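Local coordinates for protein putative drug/sodium antiporter (PDB 4Z3N) that is a membrane transporter of the MATE family that carries the genotoxin colibactin, probably by antiport, at residues A[23-31]-A[315-323]; A[348-359]-A[372-381]. All coordinates share one frame; numbering follows the deposited sequence.

Contact 1: A[23-31]-A[315-323]; sequences MFDGSLYKL and TVVGQNWGH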
# COMPACT_ATOMS: atom_id res chain seq x y z
N MET A 23 -20.64 14.72 -0.35
CA MET A 23 -19.41 14.90 0.40
C MET A 23 -19.63 15.59 1.75
O MET A 23 -19.22 15.09 2.80
CB MET A 23 -18.40 15.72 -0.42
CG MET A 23 -17.07 15.97 0.27
SD MET A 23 -16.13 14.48 0.73
CE MET A 23 -15.69 13.84 -0.88
N PHE A 24 -20.24 16.76 1.70
CA PHE A 24 -20.47 17.54 2.91
C PHE A 24 -21.76 17.20 3.65
O PHE A 24 -21.78 17.24 4.88
CB PHE A 24 -20.37 19.02 2.54
CG PHE A 24 -19.11 19.34 1.77
CD1 PHE A 24 -17.87 19.30 2.41
CD2 PHE A 24 -19.15 19.57 0.40
CE1 PHE A 24 -16.70 19.53 1.71
CE2 PHE A 24 -17.98 19.81 -0.32
CZ PHE A 24 -16.75 19.79 0.34
N ASP A 25 -22.85 16.95 2.94
CA ASP A 25 -24.11 16.64 3.64
C ASP A 25 -24.62 15.19 3.61
O ASP A 25 -25.54 14.86 4.35
CB ASP A 25 -25.23 17.57 3.13
CG ASP A 25 -25.51 17.41 1.63
OD1 ASP A 25 -24.80 16.64 0.94
OD2 ASP A 25 -26.46 18.07 1.14
N GLY A 26 -24.03 14.32 2.82
CA GLY A 26 -24.66 13.03 2.57
C GLY A 26 -24.50 11.88 3.56
O GLY A 26 -23.93 12.03 4.65
N SER A 27 -25.02 10.72 3.18
CA SER A 27 -24.77 9.48 3.92
C SER A 27 -23.30 9.05 3.78
O SER A 27 -22.79 8.86 2.66
CB SER A 27 -25.70 8.38 3.45
OG SER A 27 -25.30 7.12 3.95
N LEU A 28 -22.63 8.88 4.90
CA LEU A 28 -21.22 8.58 4.87
C LEU A 28 -20.96 7.19 4.29
O LEU A 28 -19.98 7.00 3.57
CB LEU A 28 -20.61 8.72 6.26
CG LEU A 28 -20.46 10.19 6.65
CD1 LEU A 28 -20.13 10.29 8.11
CD2 LEU A 28 -19.42 10.88 5.79
N TYR A 29 -21.84 6.23 4.58
CA TYR A 29 -21.65 4.88 4.06
C TYR A 29 -21.74 4.85 2.55
O TYR A 29 -20.88 4.27 1.89
CB TYR A 29 -22.66 3.90 4.67
CG TYR A 29 -22.46 3.72 6.14
CD1 TYR A 29 -21.32 3.12 6.63
CD2 TYR A 29 -23.40 4.18 7.05
CE1 TYR A 29 -21.12 2.97 7.99
CE2 TYR A 29 -23.22 4.04 8.41
CZ TYR A 29 -22.07 3.43 8.87
OH TYR A 29 -21.86 3.28 10.22
N LYS A 30 -22.78 5.48 2.00
CA LYS A 30 -22.91 5.63 0.55
C LYS A 30 -21.71 6.37 -0.05
O LYS A 30 -21.14 5.96 -1.07
CB LYS A 30 -24.22 6.37 0.18
CG LYS A 30 -25.50 5.62 0.56
CD LYS A 30 -25.42 4.14 0.16
CE LYS A 30 -26.54 3.30 0.79
NZ LYS A 30 -26.05 2.36 1.85
N LEU A 31 -21.32 7.46 0.60
CA LEU A 31 -20.20 8.26 0.13
C LEU A 31 -18.88 7.45 0.10
O LEU A 31 -18.20 7.43 -0.92
CB LEU A 31 -20.06 9.50 1.01
CG LEU A 31 -18.86 10.40 0.71
CD1 LEU A 31 -18.85 10.91 -0.74
CD2 LEU A 31 -18.75 11.56 1.74
N THR A 315 -9.81 11.35 1.14
CA THR A 315 -10.58 12.36 0.46
C THR A 315 -11.72 12.97 1.30
O THR A 315 -11.92 14.19 1.28
CB THR A 315 -11.18 11.79 -0.78
OG1 THR A 315 -10.17 10.99 -1.42
CG2 THR A 315 -11.63 12.91 -1.70
N VAL A 316 -12.45 12.11 2.01
CA VAL A 316 -13.59 12.57 2.79
C VAL A 316 -13.12 13.33 4.05
O VAL A 316 -13.68 14.38 4.39
CB VAL A 316 -14.51 11.40 3.19
CG1 VAL A 316 -15.55 11.87 4.19
CG2 VAL A 316 -15.17 10.81 1.95
N VAL A 317 -12.09 12.80 4.71
CA VAL A 317 -11.53 13.49 5.87
C VAL A 317 -10.85 14.77 5.42
O VAL A 317 -11.09 15.83 5.99
CB VAL A 317 -10.52 12.63 6.64
CG1 VAL A 317 -9.83 13.46 7.75
CG2 VAL A 317 -11.20 11.38 7.21
N GLY A 318 -10.02 14.67 4.38
CA GLY A 318 -9.29 15.83 3.90
C GLY A 318 -10.18 17.00 3.48
O GLY A 318 -9.91 18.16 3.82
N GLN A 319 -11.24 16.69 2.73
CA GLN A 319 -12.16 17.70 2.21
C GLN A 319 -13.10 18.28 3.27
O GLN A 319 -13.33 19.49 3.31
CB GLN A 319 -12.97 17.13 1.04
CG GLN A 319 -12.19 17.12 -0.28
CD GLN A 319 -13.09 17.06 -1.48
OE1 GLN A 319 -14.30 17.14 -1.35
NE2 GLN A 319 -12.50 16.92 -2.67
N ASN A 320 -13.64 17.43 4.13
CA ASN A 320 -14.46 17.94 5.22
C ASN A 320 -13.65 18.72 6.25
O ASN A 320 -14.16 19.60 6.94
CB ASN A 320 -15.20 16.81 5.91
CG ASN A 320 -16.38 16.34 5.12
OD1 ASN A 320 -17.49 16.79 5.35
ND2 ASN A 320 -16.15 15.43 4.18
N TRP A 321 -12.38 18.36 6.36
CA TRP A 321 -11.48 19.04 7.28
C TRP A 321 -11.25 20.45 6.79
O TRP A 321 -11.31 21.40 7.58
CB TRP A 321 -10.17 18.29 7.40
CG TRP A 321 -9.13 18.98 8.21
CD1 TRP A 321 -8.13 19.80 7.76
CD2 TRP A 321 -8.96 18.89 9.63
NE1 TRP A 321 -7.36 20.23 8.82
CE2 TRP A 321 -7.86 19.69 9.98
CE3 TRP A 321 -9.64 18.21 10.64
CZ2 TRP A 321 -7.41 19.83 11.29
CZ3 TRP A 321 -9.21 18.35 11.95
CH2 TRP A 321 -8.10 19.15 12.26
N GLY A 322 -10.98 20.58 5.49
CA GLY A 322 -10.80 21.87 4.86
C GLY A 322 -12.04 22.76 4.95
O GLY A 322 -11.94 23.97 5.13
N HIS A 323 -13.20 22.14 4.81
CA HIS A 323 -14.48 22.81 4.90
C HIS A 323 -14.83 23.18 6.35
O HIS A 323 -15.83 23.84 6.59
CB HIS A 323 -15.57 21.92 4.30
CG HIS A 323 -16.84 22.63 3.95
ND1 HIS A 323 -17.75 23.04 4.91
CD2 HIS A 323 -17.37 22.98 2.76
CE1 HIS A 323 -18.78 23.61 4.31
NE2 HIS A 323 -18.57 23.59 3.01

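Contact 2: A[348-359]-A[372-381]; sequences AVMHIVLAPWMY and AVLQTRIMAL. With OLC ((2R)-2,3-dihydroxypropyl (9Z)-octadec-9-enoate), chain B; OLC ((2R)-2,3-dihydroxypropyl (9Z)-octadec-9-enoate), chain D; OLC ((2R)-2,3-dihydroxypropyl (9Z)-octadec-9-enoate), chain C.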
# COMPACT_ATOMS: atom_id res chain seq x y z
N ALA A 348 -11.82 -12.95 6.74
CA ALA A 348 -10.99 -13.60 7.74
C ALA A 348 -11.57 -14.96 8.19
O ALA A 348 -10.87 -15.96 8.23
CB ALA A 348 -10.80 -12.67 8.94
N VAL A 349 -12.86 -14.97 8.52
CA VAL A 349 -13.59 -16.18 8.88
C VAL A 349 -13.60 -17.19 7.72
O VAL A 349 -13.44 -18.39 7.94
CB VAL A 349 -15.07 -15.85 9.33
CG1 VAL A 349 -15.88 -17.12 9.53
CG2 VAL A 349 -15.06 -15.06 10.63
N MET A 350 -13.76 -16.71 6.49
CA MET A 350 -13.61 -17.60 5.34
C MET A 350 -12.23 -18.25 5.34
O MET A 350 -12.11 -19.46 5.17
CB MET A 350 -13.80 -16.86 4.03
CG MET A 350 -15.23 -16.42 3.76
SD MET A 350 -15.36 -15.77 2.09
CE MET A 350 -16.90 -14.84 2.20
N HIS A 351 -11.19 -17.46 5.56
CA HIS A 351 -9.83 -17.98 5.53
C HIS A 351 -9.62 -19.09 6.55
O HIS A 351 -8.97 -20.10 6.24
CB HIS A 351 -8.80 -16.88 5.77
CG HIS A 351 -7.41 -17.31 5.41
ND1 HIS A 351 -6.29 -16.60 5.79
CD2 HIS A 351 -6.95 -18.37 4.70
CE1 HIS A 351 -5.21 -17.19 5.31
NE2 HIS A 351 -5.58 -18.27 4.64
N ILE A 352 -10.14 -18.87 7.75
CA ILE A 352 -9.89 -19.77 8.87
C ILE A 352 -10.51 -21.14 8.62
O ILE A 352 -9.88 -22.18 8.83
CB ILE A 352 -10.43 -19.18 10.19
CG1 ILE A 352 -9.62 -17.95 10.58
CG2 ILE A 352 -10.38 -20.22 11.30
CD1 ILE A 352 -9.88 -17.41 12.00
N VAL A 353 -11.75 -21.13 8.18
CA VAL A 353 -12.45 -22.36 7.94
C VAL A 353 -11.94 -23.06 6.67
O VAL A 353 -12.01 -24.27 6.56
CB VAL A 353 -13.97 -22.11 7.84
CG1 VAL A 353 -14.50 -21.67 9.18
CG2 VAL A 353 -14.26 -21.07 6.76
N LEU A 354 -11.45 -22.28 5.71
CA LEU A 354 -10.98 -22.83 4.44
C LEU A 354 -9.59 -23.46 4.57
O LEU A 354 -9.26 -24.41 3.86
CB LEU A 354 -10.95 -21.73 3.37
CG LEU A 354 -12.18 -21.58 2.47
CD1 LEU A 354 -12.02 -20.35 1.58
CD2 LEU A 354 -12.41 -22.83 1.62
N ALA A 355 -8.80 -22.93 5.51
CA ALA A 355 -7.37 -23.24 5.62
C ALA A 355 -7.06 -24.75 5.71
O ALA A 355 -6.17 -25.23 5.00
CB ALA A 355 -6.78 -22.50 6.82
N PRO A 356 -7.77 -25.49 6.58
CA PRO A 356 -7.51 -26.92 6.77
C PRO A 356 -7.62 -27.73 5.47
O PRO A 356 -6.87 -28.68 5.26
CB PRO A 356 -8.58 -27.36 7.77
CG PRO A 356 -8.99 -26.12 8.47
CD PRO A 356 -8.85 -25.00 7.47
N TRP A 357 -8.58 -27.37 4.63
CA TRP A 357 -8.72 -27.99 3.32
C TRP A 357 -7.82 -27.41 2.24
O TRP A 357 -7.42 -28.10 1.31
CB TRP A 357 -10.18 -27.90 2.89
CG TRP A 357 -11.05 -28.67 3.83
CD1 TRP A 357 -11.00 -30.02 4.06
CD2 TRP A 357 -12.08 -28.15 4.68
NE1 TRP A 357 -11.94 -30.37 5.00
CE2 TRP A 357 -12.62 -29.24 5.39
CE3 TRP A 357 -12.61 -26.88 4.89
CZ2 TRP A 357 -13.66 -29.09 6.30
CZ3 TRP A 357 -13.63 -26.74 5.79
CH2 TRP A 357 -14.15 -27.83 6.50
N MET A 358 -7.53 -26.11 2.36
CA MET A 358 -6.83 -25.36 1.32
C MET A 358 -5.32 -25.55 1.31
O MET A 358 -4.73 -25.78 0.26
CB MET A 358 -7.17 -23.87 1.46
CG MET A 358 -6.52 -22.95 0.45
SD MET A 358 -7.20 -21.28 0.63
CE MET A 358 -6.88 -20.98 2.36
N TYR A 359 -4.70 -25.46 2.48
CA TYR A 359 -3.24 -25.48 2.54
C TYR A 359 -2.56 -26.81 2.20
O TYR A 359 -1.48 -26.80 1.60
CB TYR A 359 -2.77 -24.97 3.90
CG TYR A 359 -2.88 -23.48 3.92
CD1 TYR A 359 -2.07 -22.71 3.09
CD2 TYR A 359 -3.84 -22.83 4.69
CE1 TYR A 359 -2.19 -21.34 3.07
CE2 TYR A 359 -3.97 -21.46 4.68
CZ TYR A 359 -3.14 -20.72 3.87
OH TYR A 359 -3.25 -19.36 3.85
N ALA A 372 0.69 -23.32 8.74
CA ALA A 372 -0.10 -22.34 8.02
C ALA A 372 -1.53 -22.30 8.56
O ALA A 372 -2.16 -21.24 8.58
CB ALA A 372 -0.08 -22.64 6.54
N VAL A 373 -2.03 -23.45 8.99
CA VAL A 373 -3.37 -23.54 9.54
C VAL A 373 -3.40 -22.99 10.97
O VAL A 373 -4.35 -22.29 11.35
CB VAL A 373 -3.91 -25.01 9.51
CG1 VAL A 373 -5.22 -25.16 10.32
CG2 VAL A 373 -4.11 -25.47 8.06
N LEU A 374 -2.37 -23.30 11.74
CA LEU A 374 -2.29 -22.82 13.13
C LEU A 374 -2.12 -21.29 13.20
O LEU A 374 -2.65 -20.64 14.10
CB LEU A 374 -1.15 -23.52 13.89
CG LEU A 374 -0.99 -23.11 15.35
CD1 LEU A 374 -2.20 -23.45 16.17
CD2 LEU A 374 0.26 -23.73 15.97
N GLN A 375 -1.38 -20.74 12.24
CA GLN A 375 -1.12 -19.30 12.13
C GLN A 375 -2.42 -18.56 11.82
O GLN A 375 -2.78 -17.57 12.47
CB GLN A 375 -0.09 -19.02 11.03
CG GLN A 375 0.22 -17.56 10.83
CD GLN A 375 1.06 -17.26 9.60
OE1 GLN A 375 2.28 -17.11 9.69
NE2 GLN A 375 0.40 -17.12 8.45
N THR A 376 -3.12 -19.07 10.81
CA THR A 376 -4.38 -18.50 10.40
C THR A 376 -5.39 -18.58 11.53
O THR A 376 -6.08 -17.59 11.83
CB THR A 376 -4.93 -19.21 9.16
OG1 THR A 376 -4.00 -19.04 8.07
CG2 THR A 376 -6.30 -18.63 8.78
N ARG A 377 -5.47 -19.73 12.18
CA ARG A 377 -6.45 -19.92 13.24
C ARG A 377 -6.23 -18.94 14.38
O ARG A 377 -7.19 -18.43 14.99
CB ARG A 377 -6.41 -21.34 13.78
CG ARG A 377 -6.93 -22.40 12.83
CD ARG A 377 -7.49 -23.53 13.63
NE ARG A 377 -8.17 -24.51 12.81
CZ ARG A 377 -7.83 -25.79 12.75
NH1 ARG A 377 -6.80 -26.23 13.46
NH2 ARG A 377 -8.52 -26.62 11.97
N ILE A 378 -4.96 -18.70 14.70
CA ILE A 378 -4.65 -17.81 15.81
C ILE A 378 -4.75 -16.34 15.41
O ILE A 378 -5.43 -15.58 16.07
CB ILE A 378 -3.25 -18.12 16.38
CG1 ILE A 378 -3.25 -19.54 16.98
CG2 ILE A 378 -2.85 -17.06 17.42
CD1 ILE A 378 -2.01 -19.91 17.77
N MET A 379 -4.12 -15.96 14.30
CA MET A 379 -3.96 -14.55 13.95
C MET A 379 -5.04 -13.92 13.05
O MET A 379 -5.11 -12.69 12.96
CB MET A 379 -2.61 -14.35 13.24
CG MET A 379 -1.39 -14.77 14.06
SD MET A 379 0.15 -14.61 13.12
CE MET A 379 0.35 -12.83 13.16
N ALA A 380 -5.87 -14.74 12.41
CA ALA A 380 -6.77 -14.23 11.38
C ALA A 380 -7.78 -13.20 11.89
O ALA A 380 -8.02 -12.20 11.23
CB ALA A 380 -7.51 -15.37 10.72
N LEU A 381 -8.36 -13.46 13.05
CA LEU A 381 -9.35 -12.55 13.60
C LEU A 381 -8.75 -11.20 13.97
O LEU A 381 -9.48 -10.22 14.12
CB LEU A 381 -10.04 -13.17 14.81
CG LEU A 381 -11.02 -14.29 14.45
CD1 LEU A 381 -11.56 -15.01 15.69
CD2 LEU A 381 -12.13 -13.68 13.65
C18 OLC B . -0.58 -3.30 6.99
C10 OLC B . -2.43 -10.29 12.00
C9 OLC B . -2.08 -10.72 10.77
C17 OLC B . -0.99 -4.62 7.61
C11 OLC B . -1.66 -9.17 12.68
C8 OLC B . -2.18 -12.20 10.45
C24 OLC B . 5.22 -8.86 14.61
C16 OLC B . -0.53 -4.65 9.05
C12 OLC B . -0.52 -8.65 11.83
C7 OLC B . -1.84 -12.49 9.00
C15 OLC B . -1.02 -5.92 9.74
C13 OLC B . -0.47 -7.12 11.90
C6 OLC B . -0.34 -12.47 8.79
C14 OLC B . 0.08 -6.47 10.64
C5 OLC B . 0.38 -13.26 9.86
C4 OLC B . 1.83 -12.80 9.96
C3 OLC B . 1.91 -11.29 10.03
C2 OLC B . 3.25 -10.82 10.55
C21 OLC B . 3.34 -8.11 13.16
C1 OLC B . 3.10 -9.47 11.24
C22 OLC B . 4.41 -7.66 14.14
O19 OLC B . 2.25 -8.67 10.90
O25 OLC B . 6.59 -8.50 14.65
O23 OLC B . 5.27 -6.73 13.52
O20 OLC B . 3.85 -9.19 12.39
C9 OLC D . -10.95 -19.47 16.13
C8 OLC D . -10.29 -20.79 16.44
C7 OLC D . -10.83 -21.89 15.53
C6 OLC D . -10.14 -23.22 15.80
C5 OLC D . -10.86 -24.35 15.09
C4 OLC D . -10.33 -25.68 15.61
C3 OLC D . -11.45 -26.65 15.97
C2 OLC D . -10.89 -27.95 16.53
C1 OLC D . -10.55 -28.94 15.43
C9 OLC C . -9.55 -11.88 18.80
C8 OLC C . -8.31 -12.74 18.59
C7 OLC C . -8.37 -13.98 19.47
C6 OLC C . -7.77 -15.16 18.72
C5 OLC C . -7.76 -16.37 19.64
C4 OLC C . -7.41 -17.63 18.86
C3 OLC C . -6.88 -18.71 19.78
C2 OLC C . -7.16 -20.08 19.19
C1 OLC C . -5.95 -20.98 19.35

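Contact 1: A[23-31]-A[315-323]
Met23 and Phe24 press against one side of the helix end at 315-323, and their side chains fill hollows between its turns. Met23 has CG set opposite its backbone N (chi1 -180°), and further bends at chi2 and chi3 fold the thioether over the helix. Met23 SD lies 3.8 Å from Val316 CA. The chain crosses Gln319 at about a right angle, with Met23 CG 3.4 Å from Gln319 OE1. The other end of that amide is held by the carbonyl of Gly177. Val316 is the main bump of the helix. Val316 CG2 meets Leu31 CD2 tip to tip at 3.7 Å, and Leu28 CD2 comes against Val316 CG1. Segment 23-31 is the lead-in and first turn of helix 28-56, which carries the first predicted transmembrane span of this MATE fold. Ser27 sits at its N-cap. The loop before it lies across the end of helix 286-322, far away in sequence. Phe24 is slotted there like a plate. His323 CD2 lies over one face, near the rim, and Met23 CG lies over the centre of the opposite face. Gln319 O approaches the ring edge in its plane, 3.7 Å from Phe24 CE1. The Phe24 and His323 rings are oblique, with planes 33° apart and centroids 4.5 Å apart. Asn320 fixes the polar side of the contact. Asn320 ND2 gives a hydrogen bond to Val316 O (2.7 Å), close to the amide plane, and a weak one to Met23 O (3.4 Å). Arg328 NE also donates to Met23 O.

Contact 2: A[348-359]-A[372-381]
Chi1 of -61° puts Thr376 OG1 beside its backbone N and leaves the methyl CG2 anti to that N, over His351, whose own chi1 of -166° swings the imidazole across the gap between the helices. The two helices form an antiparallel hairpin. Their axes run at 161° and come within 8.9 Å. Thr376 CG2 sits over one face of the His351 ring, 3.8 Å from its centroid, as a CH-pi contact. Thr376 OG1 turns back to its own helix and bonds to Ala372 O at 2.9 Å. Tyr359 OH lies at the edge of the imidazole, in its plane, and hydrogen bonds to His351 NE2 at 2.7 Å. This bond links side chains eight residues apart in segment 348-359. Ala372 CB makes a second CH-pi contact, over the Tyr359 ring and toward its rim. Near the kink at Pro356, Val373 CG2 packs on the Ala355 backbone, 3.7 Å from Ala355 O. At the 381 end of segment 372-381, Ile352 CD1 lies 4.1 Å from Leu381 CG. Gln375 points to other helices and bonds to Thr295 and Tyr277. The lipid-facing flank is closed by Arg377. Its extended chain lays the guanidinium flat between Val373 CG1 on one face and C4 of the monoolein of chain D on the other, while Arg377 NH2 comes 3.6 Å from Pro356 CG.

In the fold
The centres of contacts 1 and 2 lie about 36 Å apart, their nearest atoms about 18 Å. Both are mostly buried, yet away from the centre of the chain. They are linked through the consecutive helices 286-322 and 326-358. Contact 1 uses the end of the first, with Arg328 and Ala332 of the second beside it. Contact 2 uses the end of the second, with Ile298 and Ile302 of the first beside it. Contact 1 joins a loop and the first turn of helix 28-56 to a helix 284 residues on, mixing apolar and aromatic packing with one weak cross-contact hydrogen bond. Contact 2 joins neighbouring helices beside lipid by apolar and CH-pi packing, and no hydrogen bond crosses it.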